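Local atomic coordinates of protein kinase domain-containing protein (Chaetomium thermophilum, PDB entry 6Z3U), a protein that probably transfers phosphate from ATP to serine and threonine residues of other proteins, acting as the CDK7-like kinase of the CDK-activating complex. Residues R189-A194 with I290-F295; M201-R206 with G232-A237; L266-R271 with E318-V323; T300-I305 with E328-M333; D343-R348 with E355-L360. All coordinates share one frame; numbering follows the deposited sequence.

All five contacts lie in the protein kinase domain, away from the predicted ATP-binding residues and the predicted proton acceptor, Asp-220. Contact 2 is the innermost, its centre about 9 Å from the centre of the chain, and its strand belongs to the hairpin after the catalytic loop. The centre of contact 1 is about 16 Å from that of contact 2, and equally far from that of contact 5, which it touches: Phe-295 and Ile-291 pack on Arg-348. Contacts 3 and 4 form a second cluster, centres about 12 Å apart, where Phe-268 O probably accepts from Glu-328 N at 2.8 Å. Between the two groups, contacts 1 and 4 have nearest atoms about 7 Å apart.

Contact 1: residues R189-A194 with I290-F295; sequences RVRYGA and IIRSPF
The guanidinium of Arg-292 has the ring of Tyr-192 over one face, CE2 standing 3.5 Å above its plane near the rim, and Val-190 O at its edge. Ring and guanidinium are inclined by 43° and overlap only partly; the side chains run past each other in opposite senses. At the edge the grip is end-on: Arg-292 NH2 donates to Val-190 O at 2.8 Å and Arg-292 NH1 to the same oxygen at 3.0 Å, almost in the guanidinium plane. Extended at chi2, the arginine bends at chi3 (97°), turning its guanidinium toward that oxygen. The Arg-191 guanidinium comes close at an oblique angle without bonding to Arg-292; its NH1 donates instead to Val-187 O. In the kinase fold this ties the end of helix 276-291, which Arg-292 leaves with positive phi, to the loop between helices 180-185 and 194-213. Arginine suits the place because its nitrogens can serve several carbonyls at once, NE reaching Ile-184 O. A leucine in its place would probably leave Val-190 O and Ile-184 O without these donors and the Tyr-192 ring without its flat partner. Tyr-192 OH, hydrogen-bonded to Leu-289 O, anchors the ring to the same helix.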
# COMPACT_ATOMS: atom_id res chain seq x y z
N ARG B 189 -4.58 34.11 -20.23
CA ARG B 189 -4.13 33.49 -21.47
C ARG B 189 -4.77 32.15 -21.79
O ARG B 189 -4.86 31.80 -22.96
CB ARG B 189 -2.60 33.32 -21.44
CG ARG B 189 -1.86 34.63 -21.15
CD ARG B 189 -0.34 34.49 -21.17
NE ARG B 189 0.16 33.64 -20.09
CZ ARG B 189 1.45 33.45 -19.82
NH1 ARG B 189 1.81 32.65 -18.83
NH2 ARG B 189 2.38 34.05 -20.55
N VAL B 190 -5.22 31.39 -20.79
CA VAL B 190 -5.76 30.05 -21.00
C VAL B 190 -7.28 30.12 -21.08
O VAL B 190 -7.93 30.58 -20.14
CB VAL B 190 -5.32 29.08 -19.89
CG1 VAL B 190 -6.10 27.79 -19.99
CG2 VAL B 190 -3.83 28.80 -20.00
N ARG B 191 -7.83 29.62 -22.18
CA ARG B 191 -9.27 29.59 -22.42
C ARG B 191 -9.74 28.15 -22.51
O ARG B 191 -9.23 27.38 -23.33
CB ARG B 191 -9.63 30.34 -23.71
CG ARG B 191 -9.30 31.82 -23.71
CD ARG B 191 -10.49 32.64 -23.24
NE ARG B 191 -10.66 32.59 -21.80
CZ ARG B 191 -9.91 33.28 -20.94
NH1 ARG B 191 -10.14 33.17 -19.64
NH2 ARG B 191 -8.94 34.07 -21.37
N TYR B 192 -10.72 27.78 -21.68
CA TYR B 192 -11.31 26.45 -21.74
C TYR B 192 -12.80 26.54 -21.48
O TYR B 192 -13.28 27.47 -20.82
CB TYR B 192 -10.65 25.48 -20.74
CG TYR B 192 -10.94 25.73 -19.28
CD1 TYR B 192 -12.12 25.27 -18.70
CD2 TYR B 192 -10.03 26.40 -18.47
CE1 TYR B 192 -12.38 25.49 -17.36
CE2 TYR B 192 -10.29 26.62 -17.13
CZ TYR B 192 -11.46 26.16 -16.58
OH TYR B 192 -11.72 26.37 -15.25
N GLY B 193 -13.54 25.57 -22.02
CA GLY B 193 -14.99 25.58 -21.94
C GLY B 193 -15.57 24.35 -21.28
O GLY B 193 -14.84 23.56 -20.67
N ALA B 194 -16.89 24.17 -21.39
CA ALA B 194 -17.54 23.06 -20.70
C ALA B 194 -17.06 21.72 -21.22
O ALA B 194 -16.88 20.77 -20.44
CB ALA B 194 -19.06 23.18 -20.84
N ILE B 290 -15.45 25.12 -12.75
CA ILE B 290 -16.55 25.85 -13.38
C ILE B 290 -16.41 27.35 -13.14
O ILE B 290 -16.63 28.15 -14.05
CB ILE B 290 -17.90 25.31 -12.87
CG1 ILE B 290 -18.11 23.88 -13.35
CG2 ILE B 290 -19.02 26.22 -13.33
CD1 ILE B 290 -19.27 23.17 -12.69
N ILE B 291 -16.06 27.75 -11.92
CA ILE B 291 -15.92 29.16 -11.59
C ILE B 291 -14.48 29.64 -11.63
O ILE B 291 -14.22 30.82 -11.37
CB ILE B 291 -16.55 29.47 -10.21
CG1 ILE B 291 -15.82 28.72 -9.10
CG2 ILE B 291 -18.01 29.09 -10.21
CD1 ILE B 291 -16.11 29.26 -7.71
N ARG B 292 -13.52 28.76 -11.94
CA ARG B 292 -12.11 29.13 -12.03
C ARG B 292 -11.63 29.84 -10.77
O ARG B 292 -10.79 30.75 -10.82
CB ARG B 292 -11.83 29.99 -13.27
CG ARG B 292 -11.69 29.17 -14.54
CD ARG B 292 -11.20 30.00 -15.71
NE ARG B 292 -9.76 29.89 -15.92
CZ ARG B 292 -9.14 30.13 -17.07
NH1 ARG B 292 -7.83 30.00 -17.16
NH2 ARG B 292 -9.84 30.49 -18.14
N SER B 293 -12.16 29.42 -9.62
CA SER B 293 -11.67 29.86 -8.33
C SER B 293 -12.14 28.87 -7.28
O SER B 293 -13.14 28.18 -7.49
CB SER B 293 -12.16 31.28 -8.00
OG SER B 293 -13.47 31.23 -7.46
N PRO B 294 -11.44 28.76 -6.15
CA PRO B 294 -11.86 27.80 -5.13
C PRO B 294 -13.28 28.08 -4.66
O PRO B 294 -13.67 29.22 -4.43
CB PRO B 294 -10.84 28.01 -4.00
CG PRO B 294 -9.67 28.69 -4.64
CD PRO B 294 -10.24 29.52 -5.75
N PHE B 295 -14.07 27.01 -4.54
CA PHE B 295 -15.46 27.16 -4.14
C PHE B 295 -15.56 27.67 -2.71
O PHE B 295 -16.18 28.71 -2.44
CB PHE B 295 -16.20 25.83 -4.30
CG PHE B 295 -17.68 25.91 -4.03
CD1 PHE B 295 -18.36 27.12 -4.13
CD2 PHE B 295 -18.39 24.78 -3.67
CE1 PHE B 295 -19.72 27.18 -3.88
CE2 PHE B 295 -19.75 24.84 -3.42
CZ PHE B 295 -20.41 26.05 -3.53

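Contact 2: residues M201-R206 with G232-A237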
# COMPACT_ATOMS: atom_id res chain seq x y z
N MET B 201 -12.64 16.17 -16.02
CA MET B 201 -13.35 15.47 -14.96
C MET B 201 -13.45 13.98 -15.25
O MET B 201 -13.41 13.16 -14.33
CB MET B 201 -14.74 16.09 -14.80
CG MET B 201 -14.74 17.45 -14.13
SD MET B 201 -14.12 17.41 -12.45
CE MET B 201 -15.30 16.30 -11.69
N GLY B 202 -13.60 13.61 -16.52
CA GLY B 202 -13.60 12.19 -16.87
C GLY B 202 -12.30 11.51 -16.49
O GLY B 202 -12.30 10.37 -16.00
N MET B 203 -11.17 12.18 -16.71
CA MET B 203 -9.88 11.63 -16.31
C MET B 203 -9.78 11.52 -14.80
O MET B 203 -9.43 10.45 -14.27
CB MET B 203 -8.77 12.52 -16.87
CG MET B 203 -8.70 12.51 -18.38
SD MET B 203 -7.68 13.83 -19.04
CE MET B 203 -7.80 13.50 -20.80
N LEU B 204 -10.08 12.60 -14.08
CA LEU B 204 -10.02 12.58 -12.62
C LEU B 204 -10.93 11.49 -12.05
O LEU B 204 -10.52 10.74 -11.16
CB LEU B 204 -10.40 13.95 -12.07
CG LEU B 204 -10.60 14.04 -10.55
CD1 LEU B 204 -9.39 13.52 -9.82
CD2 LEU B 204 -10.91 15.47 -10.14
N THR B 205 -12.16 11.40 -12.55
CA THR B 205 -13.09 10.42 -12.01
C THR B 205 -12.59 9.00 -12.23
O THR B 205 -12.71 8.15 -11.34
CB THR B 205 -14.47 10.60 -12.64
OG1 THR B 205 -14.92 11.95 -12.44
CG2 THR B 205 -15.49 9.65 -12.03
N ARG B 206 -11.98 8.73 -13.39
CA ARG B 206 -11.41 7.41 -13.61
C ARG B 206 -10.25 7.14 -12.66
O ARG B 206 -10.09 6.03 -12.15
CB ARG B 206 -10.95 7.26 -15.06
CG ARG B 206 -12.08 7.16 -16.08
CD ARG B 206 -11.53 6.77 -17.45
NE ARG B 206 -12.59 6.63 -18.45
CZ ARG B 206 -12.98 7.59 -19.28
NH1 ARG B 206 -12.40 8.79 -19.25
NH2 ARG B 206 -13.95 7.35 -20.15
N GLY B 232 -1.79 15.32 -23.30
CA GLY B 232 -2.96 15.96 -22.75
C GLY B 232 -3.70 15.14 -21.70
O GLY B 232 -4.64 15.66 -21.09
N GLU B 233 -3.30 13.89 -21.48
CA GLU B 233 -3.94 13.06 -20.47
C GLU B 233 -3.52 13.52 -19.08
O GLU B 233 -2.33 13.71 -18.81
CB GLU B 233 -3.55 11.59 -20.68
CG GLU B 233 -4.35 10.59 -19.85
CD GLU B 233 -5.50 9.96 -20.62
OE1 GLU B 233 -5.24 9.33 -21.67
OE2 GLU B 233 -6.66 10.09 -20.18
N VAL B 234 -4.50 13.69 -18.20
CA VAL B 234 -4.26 14.16 -16.84
C VAL B 234 -4.00 12.97 -15.93
O VAL B 234 -4.70 11.94 -16.01
CB VAL B 234 -5.46 15.00 -16.33
CG1 VAL B 234 -5.39 15.16 -14.83
CG2 VAL B 234 -5.46 16.36 -17.00
N LYS B 235 -3.01 13.10 -15.06
CA LYS B 235 -2.58 12.03 -14.16
C LYS B 235 -2.65 12.52 -12.72
O LYS B 235 -2.21 13.64 -12.42
CB LYS B 235 -1.15 11.57 -14.48
CG LYS B 235 -0.77 11.54 -15.96
CD LYS B 235 -0.79 10.13 -16.53
CE LYS B 235 -0.66 10.16 -18.05
NZ LYS B 235 -0.80 8.81 -18.68
N LEU B 236 -3.22 11.70 -11.84
CA LEU B 236 -3.18 11.95 -10.40
C LEU B 236 -1.81 11.56 -9.85
O LEU B 236 -1.32 10.46 -10.12
CB LEU B 236 -4.27 11.14 -9.70
CG LEU B 236 -4.68 11.54 -8.28
CD1 LEU B 236 -5.07 13.00 -8.21
CD2 LEU B 236 -5.81 10.65 -7.80
N ALA B 237 -1.19 12.45 -9.06
CA ALA B 237 0.23 12.33 -8.78
C ALA B 237 0.57 12.18 -7.30
O ALA B 237 1.21 11.19 -6.94
CB ALA B 237 0.97 13.55 -9.35
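Met-203 and Val-234 share the one polar link, a weak N-H...S hydrogen bond: Val-234 N points at Met-203 SD from 3.3 Å, fairly straight at 160°. The thioether gets there because the chain is extended beyond CG, chi2 of 166° carrying the sulfur out from the helix and the methyl continuing that line. Apolar contact follows from the same reach. Met-203 SD lies 3.7 Å from Val-234 CB, the two side chains crossing at about a right angle, and the branched valine offers CG2 to the sulfur as well. A long, unbranched methionine suits this buried place between helix and strand, since it spans the distance and its sulfur, a weak acceptor, can take the N-H of Val-234. Helix 194-213 packs on the hairpin of strands 226-228 and 234-236, which in kinases follows the catalytic loop and leads into the DFG motif; Leu-226 of the partner strand is touched by both Leu-204 and Val-234. A third kind of contact is aliphatic against carboxylate: Glu-233 OE2 sits 3.6 Å from Met-203 CG. The carboxylate has its polar partners elsewhere: Asn-153 ND2 hydrogen-bonds to OE2, and Lys-392 NZ forms a salt bridge with OE1. Backbone shape matters at Gly-232, whose phi of 103° would press a CB against the preceding carbonyl oxygen; its own O lies beside Met-203 CE.

Contact 3: residues L266-R271 with E318-V323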
# COMPACT_ATOMS: atom_id res chain seq x y z
N LEU B 266 -14.77 14.80 7.85
CA LEU B 266 -13.39 14.92 8.32
C LEU B 266 -13.20 16.20 9.12
O LEU B 266 -12.46 16.20 10.11
CB LEU B 266 -12.43 14.87 7.13
CG LEU B 266 -11.74 13.52 6.87
CD1 LEU B 266 -12.73 12.37 6.92
CD2 LEU B 266 -11.02 13.54 5.53
N LEU B 267 -13.86 17.28 8.72
CA LEU B 267 -13.83 18.50 9.52
C LEU B 267 -14.37 18.24 10.92
O LEU B 267 -13.93 18.88 11.88
CB LEU B 267 -14.65 19.60 8.84
CG LEU B 267 -14.04 20.25 7.59
CD1 LEU B 267 -15.11 20.94 6.77
CD2 LEU B 267 -12.96 21.25 7.97
N PHE B 268 -15.30 17.30 11.05
CA PHE B 268 -15.87 16.94 12.34
C PHE B 268 -15.07 15.86 13.06
O PHE B 268 -15.53 15.35 14.08
CB PHE B 268 -17.32 16.48 12.15
CG PHE B 268 -18.23 17.54 11.58
CD1 PHE B 268 -17.99 18.88 11.82
CD2 PHE B 268 -19.32 17.18 10.80
CE1 PHE B 268 -18.83 19.85 11.30
CE2 PHE B 268 -20.15 18.15 10.28
CZ PHE B 268 -19.91 19.48 10.53
N GLY B 269 -13.88 15.53 12.57
CA GLY B 269 -13.02 14.59 13.27
C GLY B 269 -13.38 13.14 13.11
O GLY B 269 -13.03 12.33 13.97
N ALA B 270 -14.06 12.78 12.02
CA ALA B 270 -14.48 11.39 11.83
C ALA B 270 -13.27 10.48 11.72
O ALA B 270 -12.27 10.80 11.07
CB ALA B 270 -15.34 11.27 10.57
N ARG B 271 -13.36 9.32 12.38
CA ARG B 271 -12.28 8.35 12.41
C ARG B 271 -12.58 7.08 11.63
O ARG B 271 -11.67 6.26 11.44
CB ARG B 271 -11.96 7.96 13.86
CG ARG B 271 -11.89 9.14 14.83
CD ARG B 271 -10.64 9.97 14.62
NE ARG B 271 -9.44 9.24 15.01
CZ ARG B 271 -8.21 9.75 14.96
NH1 ARG B 271 -7.17 9.01 15.34
NH2 ARG B 271 -8.01 10.99 14.53
N GLU B 318 -31.28 15.79 11.19
CA GLU B 318 -32.35 15.42 10.28
C GLU B 318 -31.79 14.88 8.96
O GLU B 318 -32.21 13.82 8.49
CB GLU B 318 -33.26 16.62 10.02
CG GLU B 318 -34.19 16.97 11.17
CD GLU B 318 -33.44 17.30 12.45
OE1 GLU B 318 -33.80 16.74 13.51
OE2 GLU B 318 -32.48 18.10 12.39
N ASN B 319 -30.84 15.60 8.37
CA ASN B 319 -30.25 15.20 7.10
C ASN B 319 -29.03 14.31 7.27
O ASN B 319 -28.55 13.75 6.28
CB ASN B 319 -29.85 16.45 6.29
CG ASN B 319 -28.87 17.34 7.03
OD1 ASN B 319 -28.00 16.87 7.75
ND2 ASN B 319 -29.02 18.65 6.86
N TRP B 320 -28.53 14.14 8.49
CA TRP B 320 -27.29 13.41 8.74
C TRP B 320 -27.32 12.87 10.16
O TRP B 320 -26.69 13.41 11.07
CB TRP B 320 -26.08 14.32 8.53
CG TRP B 320 -24.75 13.62 8.54
CD1 TRP B 320 -24.49 12.32 8.86
CD2 TRP B 320 -23.48 14.21 8.21
NE1 TRP B 320 -23.15 12.06 8.75
CE2 TRP B 320 -22.51 13.21 8.36
CE3 TRP B 320 -23.08 15.49 7.81
CZ2 TRP B 320 -21.16 13.44 8.11
CZ3 TRP B 320 -21.74 15.72 7.57
CH2 TRP B 320 -20.80 14.70 7.72
N PRO B 321 -28.07 11.79 10.39
CA PRO B 321 -28.20 11.26 11.75
C PRO B 321 -26.85 10.97 12.38
O PRO B 321 -25.97 10.37 11.77
CB PRO B 321 -29.02 9.98 11.55
CG PRO B 321 -29.78 10.21 10.29
CD PRO B 321 -28.88 11.03 9.42
N GLY B 322 -26.70 11.40 13.63
CA GLY B 322 -25.49 11.19 14.39
C GLY B 322 -24.38 12.18 14.11
O GLY B 322 -23.30 12.04 14.68
N VAL B 323 -24.61 13.17 13.24
CA VAL B 323 -23.55 14.11 12.89
C VAL B 323 -23.07 14.85 14.13
O VAL B 323 -21.86 15.02 14.33
CB VAL B 323 -24.04 15.08 11.80
CG1 VAL B 323 -25.20 15.93 12.30
CG2 VAL B 323 -22.90 15.96 11.31
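Phe-268 sets one corner of its ring against two side chains: CE2 lies 3.7 Å from Val-323 CG2 and 4.0 Å from Trp-320 CZ3. The indole carbon arrives at the edge of the phenyl ring, near its plane. The phenyl and the six-membered ring of Trp-320 are oblique, their planes 46° and their centroids 5.9 Å apart. With CG2 anti to its backbone N, Val-323 sets that methyl against Phe-268 and over the rim of one Trp-320 face. Both segments turn sharply. Helix 264-267, which begins within the Pro-Pro-Glu counterpart of the kinase APE motif, ends in a Schellman motif with Gly-269 as C-prime residue: Gly-269 N bonds to Leu-266 O at 2.9 Å and Ala-270 N to Glu-265 O. Across from it, Trp-320 to Val-323 form a type II turn of the CMGC insert, closed by Val-323 N to Trp-320 O. Gly-269 and Gly-322 both take positive phi, which a residue without a side chain adopts easily. Tryptophan suits its site by facing two ways: its six-membered ring meets Phe-268, while NE1 donates to Thr-38 O of the RING-type domain-containing subunit, presumably MAT1.

Contact 4: residues T300-I305 with E328-M333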
# COMPACT_ATOMS: atom_id res chain seq x y z
N THR B 300 -9.63 28.74 8.11
CA THR B 300 -9.59 27.93 9.32
C THR B 300 -10.69 26.88 9.25
O THR B 300 -11.61 26.97 8.43
CB THR B 300 -9.77 28.79 10.58
OG1 THR B 300 -11.14 29.20 10.68
CG2 THR B 300 -8.88 30.02 10.52
N GLU B 301 -10.60 25.88 10.12
CA GLU B 301 -11.60 24.82 10.11
C GLU B 301 -12.98 25.36 10.45
O GLU B 301 -13.99 24.87 9.93
CB GLU B 301 -11.21 23.70 11.08
CG GLU B 301 -10.15 22.74 10.53
CD GLU B 301 -8.80 23.39 10.32
OE1 GLU B 301 -8.41 24.23 11.16
OE2 GLU B 301 -8.13 23.06 9.32
N MET B 302 -13.05 26.38 11.31
CA MET B 302 -14.35 27.00 11.59
C MET B 302 -14.85 27.77 10.37
O MET B 302 -16.05 27.80 10.09
CB MET B 302 -14.25 27.92 12.80
CG MET B 302 -13.95 27.19 14.10
SD MET B 302 -14.26 28.18 15.58
CE MET B 302 -13.28 29.64 15.22
N GLU B 303 -13.94 28.41 9.63
CA GLU B 303 -14.34 29.07 8.39
C GLU B 303 -14.78 28.04 7.36
O GLU B 303 -15.78 28.24 6.66
CB GLU B 303 -13.19 29.91 7.83
CG GLU B 303 -12.87 31.16 8.64
CD GLU B 303 -11.89 32.08 7.94
OE1 GLU B 303 -12.01 32.27 6.71
OE2 GLU B 303 -10.99 32.62 8.62
N GLN B 304 -14.06 26.92 7.25
CA GLN B 304 -14.47 25.88 6.31
C GLN B 304 -15.83 25.31 6.69
O GLN B 304 -16.68 25.10 5.82
CB GLN B 304 -13.42 24.77 6.27
CG GLN B 304 -13.55 23.85 5.07
CD GLN B 304 -13.29 24.57 3.76
OE1 GLN B 304 -12.66 25.63 3.73
NE2 GLN B 304 -13.80 24.00 2.67
N ILE B 305 -16.06 25.09 7.99
CA ILE B 305 -17.37 24.60 8.43
C ILE B 305 -18.44 25.63 8.12
O ILE B 305 -19.51 25.30 7.58
CB ILE B 305 -17.33 24.27 9.93
CG1 ILE B 305 -16.45 23.04 10.18
CG2 ILE B 305 -18.74 24.04 10.46
CD1 ILE B 305 -16.17 22.77 11.64
N GLU B 328 -15.31 15.88 16.79
CA GLU B 328 -15.01 17.30 16.75
C GLU B 328 -16.10 18.06 16.02
O GLU B 328 -15.84 19.02 15.28
CB GLU B 328 -13.65 17.55 16.09
CG GLU B 328 -12.47 17.02 16.90
CD GLU B 328 -11.19 16.99 16.09
OE1 GLU B 328 -10.62 18.08 15.85
OE2 GLU B 328 -10.75 15.89 15.71
N TRP B 329 -17.35 17.65 16.21
CA TRP B 329 -18.47 18.37 15.62
C TRP B 329 -18.51 19.80 16.14
O TRP B 329 -18.37 20.05 17.34
CB TRP B 329 -19.78 17.67 15.95
CG TRP B 329 -20.98 18.47 15.57
CD1 TRP B 329 -21.53 18.59 14.33
CD2 TRP B 329 -21.77 19.29 16.44
NE1 TRP B 329 -22.62 19.42 14.37
CE2 TRP B 329 -22.79 19.87 15.65
CE3 TRP B 329 -21.72 19.59 17.80
CZ2 TRP B 329 -23.75 20.72 16.19
CZ3 TRP B 329 -22.68 20.44 18.33
CH2 TRP B 329 -23.68 21.00 17.52
N TRP B 330 -18.71 20.75 15.23
CA TRP B 330 -18.81 22.15 15.60
C TRP B 330 -19.78 22.84 14.65
O TRP B 330 -19.87 22.49 13.47
CB TRP B 330 -17.45 22.84 15.57
CG TRP B 330 -17.53 24.30 15.91
CD1 TRP B 330 -17.52 24.84 17.16
CD2 TRP B 330 -17.63 25.39 14.99
NE1 TRP B 330 -17.60 26.21 17.08
CE2 TRP B 330 -17.67 26.57 15.76
CE3 TRP B 330 -17.68 25.48 13.60
CZ2 TRP B 330 -17.77 27.83 15.18
CZ3 TRP B 330 -17.77 26.74 13.02
CH2 TRP B 330 -17.82 27.89 13.81
N ASP B 331 -20.52 23.80 15.19
CA ASP B 331 -21.51 24.56 14.44
C ASP B 331 -21.36 26.03 14.80
O ASP B 331 -21.15 26.35 15.98
CB ASP B 331 -22.93 24.08 14.74
CG ASP B 331 -23.96 24.69 13.81
OD1 ASP B 331 -23.95 24.34 12.61
OD2 ASP B 331 -24.77 25.52 14.27
N PRO B 332 -21.45 26.94 13.83
CA PRO B 332 -21.27 28.37 14.14
C PRO B 332 -22.37 28.95 15.02
O PRO B 332 -22.25 30.10 15.45
CB PRO B 332 -21.25 29.04 12.76
CG PRO B 332 -21.99 28.10 11.87
CD PRO B 332 -21.70 26.72 12.39
N MET B 333 -23.43 28.18 15.30
CA MET B 333 -24.54 28.65 16.13
C MET B 333 -25.20 29.89 15.53
O MET B 333 -25.52 30.85 16.23
CB MET B 333 -24.06 28.92 17.56
CG MET B 333 -23.81 27.65 18.35
SD MET B 333 -23.08 27.94 19.98
CE MET B 333 -24.16 29.22 20.62
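Met-302 lies across one face of the Trp-330 indole, the two side chains at about a right angle. Its CG stands almost straight above the six-membered ring, 3.8 Å from the centroid and 5° off the normal, a CH-pi contact. The sulfur follows over the same face, Met-302 SD 4.0 Å from that centroid and 28° off the normal: a Met-aromatic contact. Toward the rim of the opposite face lies the backbone N of Pro-332, from its own loop. Ile-305 comes to its edge, CG2 3.6 Å from Trp-330 CE3. The tryptophan reaches the helix because CG is anti to its backbone N (chi1 179°), while chi2 turns the broad face to Met-302. A flexible thioether suits a flat surface, and the branched isoleucine can lay CG2 and CD1 against the CE3 edge. A serine at Trp-330 would probably leave Met-302 and Ile-305 without their shared partner and open a gap between helix and loop. Each segment has its own polar fixing: Thr-300 OG1 N-caps the helix by accepting from Glu-303 N at 3.1 Å, and Asp-331 OD2 accepts from Met-333 N in an Asx turn. The contact lays a loop of the CMGC insert along the first turns of helix 301-311, whose Ile-305 also packs on Leu-267 of helix 264-267 and on Phe-268.

Contact 5: residues D343-R348 with E355-L360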
# COMPACT_ATOMS: atom_id res chain seq x y z
N ASP B 343 -31.45 22.87 -8.18
CA ASP B 343 -31.78 24.13 -8.85
C ASP B 343 -30.91 25.27 -8.34
O ASP B 343 -30.46 26.12 -9.12
CB ASP B 343 -33.26 24.45 -8.66
CG ASP B 343 -34.17 23.40 -9.28
OD1 ASP B 343 -33.63 22.39 -9.79
OD2 ASP B 343 -35.40 23.59 -9.26
N ALA B 344 -30.64 25.30 -7.04
CA ALA B 344 -29.89 26.40 -6.47
C ALA B 344 -28.48 26.48 -7.04
O ALA B 344 -27.90 27.57 -7.12
CB ALA B 344 -29.83 26.27 -4.95
N TYR B 345 -27.92 25.34 -7.46
CA TYR B 345 -26.58 25.34 -8.02
C TYR B 345 -26.56 25.79 -9.48
O TYR B 345 -25.49 26.16 -9.98
CB TYR B 345 -25.97 23.94 -7.93
CG TYR B 345 -25.63 23.50 -6.52
CD1 TYR B 345 -26.62 23.10 -5.64
CD2 TYR B 345 -24.31 23.48 -6.08
CE1 TYR B 345 -26.32 22.70 -4.35
CE2 TYR B 345 -24.00 23.08 -4.80
CZ TYR B 345 -25.00 22.69 -3.94
OH TYR B 345 -24.69 22.29 -2.66
N MET B 346 -27.71 25.78 -10.15
CA MET B 346 -27.73 26.07 -11.58
C MET B 346 -27.24 27.49 -11.86
O MET B 346 -26.58 27.74 -12.87
CB MET B 346 -29.14 25.88 -12.13
CG MET B 346 -29.20 25.43 -13.57
SD MET B 346 -28.60 23.74 -13.81
CE MET B 346 -29.81 22.80 -12.88
N ALA B 347 -27.56 28.43 -10.97
CA ALA B 347 -27.26 29.84 -11.24
C ALA B 347 -25.76 30.08 -11.35
O ALA B 347 -25.30 30.81 -12.24
CB ALA B 347 -27.86 30.71 -10.14
N ARG B 348 -24.98 29.49 -10.44
CA ARG B 348 -23.54 29.73 -10.42
C ARG B 348 -22.76 28.71 -11.25
O ARG B 348 -21.78 29.07 -11.91
CB ARG B 348 -23.04 29.70 -8.97
CG ARG B 348 -21.64 30.26 -8.77
CD ARG B 348 -21.24 30.23 -7.30
NE ARG B 348 -19.94 30.84 -7.06
CZ ARG B 348 -19.34 30.90 -5.87
NH1 ARG B 348 -18.15 31.47 -5.75
NH2 ARG B 348 -19.94 30.40 -4.80
N GLU B 355 -27.47 18.40 -16.32
CA GLU B 355 -26.88 17.11 -15.99
C GLU B 355 -25.53 17.27 -15.31
O GLU B 355 -25.17 16.47 -14.44
CB GLU B 355 -26.75 16.25 -17.25
CG GLU B 355 -28.08 15.74 -17.79
CD GLU B 355 -28.72 14.69 -16.90
OE1 GLU B 355 -29.92 14.41 -17.09
OE2 GLU B 355 -28.02 14.16 -16.01
N GLY B 356 -24.77 18.30 -15.69
CA GLY B 356 -23.51 18.54 -15.01
C GLY B 356 -23.70 18.98 -13.58
O GLY B 356 -23.04 18.48 -12.67
N VAL B 357 -24.64 19.90 -13.35
CA VAL B 357 -24.92 20.34 -11.99
C VAL B 357 -25.56 19.22 -11.19
O VAL B 357 -25.44 19.17 -9.95
CB VAL B 357 -25.80 21.61 -12.01
CG1 VAL B 357 -26.33 21.91 -10.61
CG2 VAL B 357 -25.00 22.78 -12.55
N ASP B 358 -26.24 18.29 -11.86
CA ASP B 358 -26.74 17.10 -11.16
C ASP B 358 -25.59 16.31 -10.56
O ASP B 358 -25.63 15.92 -9.39
CB ASP B 358 -27.55 16.24 -12.13
CG ASP B 358 -28.18 15.04 -11.46
OD1 ASP B 358 -29.11 15.23 -10.65
OD2 ASP B 358 -27.76 13.90 -11.75
N LEU B 359 -24.54 16.08 -11.35
CA LEU B 359 -23.37 15.37 -10.85
C LEU B 359 -22.69 16.15 -9.73
O LEU B 359 -22.35 15.58 -8.69
CB LEU B 359 -22.39 15.11 -12.00
CG LEU B 359 -21.12 14.33 -11.67
CD1 LEU B 359 -21.48 12.95 -11.16
CD2 LEU B 359 -20.22 14.23 -12.89
N LEU B 360 -22.48 17.45 -9.94
CA LEU B 360 -21.84 18.27 -8.92
C LEU B 360 -22.58 18.16 -7.59
O LEU B 360 -21.97 17.98 -6.53
CB LEU B 360 -21.79 19.73 -9.37
CG LEU B 360 -20.66 20.64 -8.87
CD1 LEU B 360 -21.19 22.06 -8.68
CD2 LEU B 360 -20.01 20.14 -7.59
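Next along the helix from Val-357, the residue that meets Tyr-345 and Met-346, Asp-358 OD2 is gripped twice: by Arg-362 NE in a salt bridge and by His-380 NE2 in a hydrogen bond. Its OD1 pairs with Lys-342, so the acidic side chain links helix 353-363 to the start of helix 342-349. Between the helices the contact is apolar. Val-357 straddles two partners, CG1 against Tyr-345 CB at 3.4 Å and CG2 against Met-346 SD at 3.9 Å. The methionine bends at chi2 (69°) and chi3 to bring its sulfur to that methyl. Leu-360, a turn further on, sets CD1 4.3 Å from Tyr-345 CD2. The short segments cross at 116°, their axes 9.3 Å apart, where helix 342-349 of the CMGC insert leads into helix 353-363, the helix after the insert. With only apolar atoms meeting between the segments, the joint probably rests on shape and exclusion of water, while the ion pairs of Asp-358 lie beside it.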